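Local structure of uncharacterized protein (Streptococcus mutans, 3L7Y) at residues V211-G216 and D221-G226. The protein is of unknown function but, as a member of the haloacid dehalogenase-like hydrolases that binds magnesium, is probably a phosphatase. Numbering follows the deposited sequence.
Sequences VGTASG and DIITKG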
ATOM      1  N   VAL A 211      -8.893   1.149 -11.320  1.00 11.40           N
ATOM      2  CA  VAL A 211      -7.738   0.583 -11.978  1.00  7.91           C
ATOM      3  C   VAL A 211      -7.021  -0.392 -11.052  1.00 10.78           C
ATOM      4  O   VAL A 211      -6.998  -0.208  -9.834  1.00 18.50           O
ATOM      5  CB  VAL A 211      -6.770   1.709 -12.461  1.00 10.76           C
ATOM      6  CG1 VAL A 211      -5.912   2.209 -11.301  1.00 17.17           C
ATOM      7  CG2 VAL A 211      -5.900   1.226 -13.623  1.00  9.42           C
ATOM      8  N   GLY A 212      -6.456  -1.445 -11.631  1.00 13.51           N
ATOM      9  CA  GLY A 212      -5.712  -2.426 -10.863  1.00 11.28           C
ATOM     10  C   GLY A 212      -4.246  -2.043 -10.747  1.00 15.69           C
ATOM     11  O   GLY A 212      -3.670  -1.407 -11.644  1.00 15.87           O
ATOM     12  N   THR A 213      -3.637  -2.420  -9.631  1.00 13.34           N
ATOM     13  CA  THR A 213      -2.213  -2.210  -9.457  1.00 16.48           C
ATOM     14  C   THR A 213      -1.700  -3.446  -8.740  1.00 21.72           C
ATOM     15  O   THR A 213      -2.302  -3.881  -7.768  1.00 19.22           O
ATOM     16  CB  THR A 213      -1.937  -0.935  -8.632  1.00 20.13           C
ATOM     17  OG1 THR A 213      -0.519  -0.695  -8.545  1.00 18.59           O
ATOM     18  CG2 THR A 213      -2.537  -1.061  -7.217  1.00 15.23           C
ATOM     19  N   ALA A 214      -0.613  -4.037  -9.230  1.00 18.69           N
ATOM     20  CA  ALA A 214      -0.032  -5.192  -8.552  1.00 18.93           C
ATOM     21  C   ALA A 214       0.464  -4.801  -7.162  1.00 23.39           C
ATOM     22  O   ALA A 214       1.397  -3.998  -7.021  1.00 27.29           O
ATOM     23  CB  ALA A 214       1.099  -5.799  -9.379  1.00 22.50           C
ATOM     24  N   SER A 215      -0.166  -5.383  -6.147  1.00 23.44           N
ATOM     25  CA  SER A 215       0.173  -5.132  -4.756  1.00 26.99           C
ATOM     26  C   SER A 215       0.777  -6.368  -4.095  1.00 35.27           C
ATOM     27  O   SER A 215       0.649  -6.556  -2.885  1.00 48.15           O
ATOM     28  CB  SER A 215      -1.081  -4.717  -3.982  1.00 32.77           C
ATOM     29  OG  SER A 215      -2.063  -5.740  -4.021  1.00 41.50           O
ATOM     30  N   GLY A 216       1.416  -7.221  -4.885  1.00 35.79           N
ATOM     31  CA  GLY A 216       2.056  -8.409  -4.349  1.00 26.19           C
ATOM     32  C   GLY A 216       1.915  -9.608  -5.264  1.00 34.09           C
ATOM     33  O   GLY A 216       1.115  -9.595  -6.204  1.00 33.89           O
ATOM     34  N   ASP A 221      -4.740  -4.958  -6.383  1.00 13.66           N
ATOM     35  CA  ASP A 221      -5.609  -4.013  -5.705  1.00 13.96           C
ATOM     36  C   ASP A 221      -6.314  -3.231  -6.787  1.00 13.72           C
ATOM     37  O   ASP A 221      -5.678  -2.758  -7.730  1.00  9.43           O
ATOM     38  CB  ASP A 221      -4.800  -3.062  -4.819  1.00 12.15           C
ATOM     39  CG  ASP A 221      -4.370  -3.706  -3.529  1.00 15.92           C
ATOM     40  OD1 ASP A 221      -4.857  -4.827  -3.244  1.00 11.15           O
ATOM     41  OD2 ASP A 221      -3.552  -3.104  -2.802  1.00 17.70           O
ATOM     42  N   ILE A 222      -7.628  -3.128  -6.666  1.00 17.17           N
ATOM     43  CA  ILE A 222      -8.413  -2.297  -7.555  1.00 13.41           C
ATOM     44  C   ILE A 222      -8.666  -0.997  -6.825  1.00  9.95           C
ATOM     45  O   ILE A 222      -9.491  -0.926  -5.922  1.00 15.06           O
ATOM     46  CB  ILE A 222      -9.745  -2.976  -7.955  1.00  6.62           C
ATOM     47  CG1 ILE A 222      -9.459  -4.296  -8.686  1.00  6.55           C
ATOM     48  CG2 ILE A 222     -10.582  -2.029  -8.808  1.00 11.96           C
ATOM     49  CD1 ILE A 222     -10.690  -5.063  -9.113  1.00  9.75           C
ATOM     50  N   ILE A 223      -7.921   0.029  -7.198  1.00  8.79           N
ATOM     51  CA  ILE A 223      -8.007   1.300  -6.520  1.00  6.98           C
ATOM     52  C   ILE A 223      -8.727   2.316  -7.381  1.00 10.79           C
ATOM     53  O   ILE A 223      -8.899   2.107  -8.577  1.00 11.54           O
ATOM     54  CB  ILE A 223      -6.595   1.861  -6.220  1.00 11.65           C
ATOM     55  CG1 ILE A 223      -5.705   1.740  -7.462  1.00  9.52           C
ATOM     56  CG2 ILE A 223      -5.982   1.129  -5.030  1.00 11.22           C
ATOM     57  CD1 ILE A 223      -4.514   2.736  -7.503  1.00  8.93           C
ATOM     58  N   THR A 224      -9.129   3.415  -6.751  1.00 11.48           N
ATOM     59  CA  THR A 224      -9.614   4.585  -7.460  1.00 16.10           C
ATOM     60  C   THR A 224      -8.488   5.079  -8.360  1.00 17.88           C
ATOM     61  O   THR A 224      -7.379   5.397  -7.889  1.00 12.51           O
ATOM     62  CB  THR A 224     -10.019   5.686  -6.470  1.00 17.60           C
ATOM     63  OG1 THR A 224     -11.181   5.264  -5.736  1.00 14.46           O
ATOM     64  CG2 THR A 224     -10.305   7.011  -7.195  1.00 13.64           C
ATOM     65  N   LYS A 225      -8.764   5.139  -9.656  1.00 12.86           N
ATOM     66  CA  LYS A 225      -7.738   5.504 -10.629  1.00 19.25           C
ATOM     67  C   LYS A 225      -7.017   6.791 -10.240  1.00 15.97           C
ATOM     68  O   LYS A 225      -7.645   7.810  -9.944  1.00 18.61           O
ATOM     69  CB  LYS A 225      -8.335   5.637 -12.034  1.00 23.65           C
ATOM     70  CG  LYS A 225      -7.304   5.538 -13.172  1.00 29.24           C
ATOM     71  CD  LYS A 225      -7.809   6.243 -14.428  1.00 27.75           C
ATOM     72  CE  LYS A 225      -7.239   5.645 -15.706  1.00 34.00           C
ATOM     73  NZ  LYS A 225      -5.762   5.570 -15.742  1.00 29.48           N
ATOM     74  N   GLY A 226      -5.690   6.741 -10.251  1.00 18.13           N
ATOM     75  CA  GLY A 226      -4.896   7.911  -9.930  1.00 18.30           C
ATOM     76  C   GLY A 226      -4.524   8.044  -8.466  1.00 16.90           C
ATOM     77  O   GLY A 226      -3.628   8.816  -8.122  1.00 21.48           O
TER
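Val211 and Ile223 face each other as an antiparallel hydrogen-bonded pair, Val211 N giving a nearly straight bond (165°) to Ile223 O and Val211 O receiving Ile223 N at 2.8 Å. Their side chains run alongside one another, CG1 of Val211 lying 3.9 Å from CG1 of Ile223. Because chi1 of Val211 is 80°, Val211 CG1 sits between its own N and carbonyl carbon, where it also packs 3.8 Å from Lys225 CA. Lys225 CG comes to 3.9 Å from Val211 CB. Gly212 forms the non-hydrogen-bonded pair with Ile222, with 4.3 Å between Gly212 CA and Ile222 CA, and its CA makes a C-H...O contact with Asp221 O. The segments belong to a beta hairpin of strands 210-214 and 219-224, whose first strand forms the edge of a six-stranded mixed sheet, consistent with the alpha/beta cap that HAD phosphatases of the Cof type carry over a Rossmann-like core; the core holds the magnesium site of Asp43, Asp45 and Asp252. Asp221 pairs with Thr213: Thr213 N bonds to Asp221 O, and Asp221 N returns a bond to Thr213 O. Thr213 CG2 reaches across to 3.9 Å from Asp221 CB, on the face shared with Val211 and Ile223. The buried carboxylate is gripped from outside the hairpin, OD2 by Asn102 ND2 and OD1 by Thr186 OG1. Ser215 OG lies 3.0 Å from Asp221 OD1, and the serine side chain is about 7 Å from the bound magnesium ion.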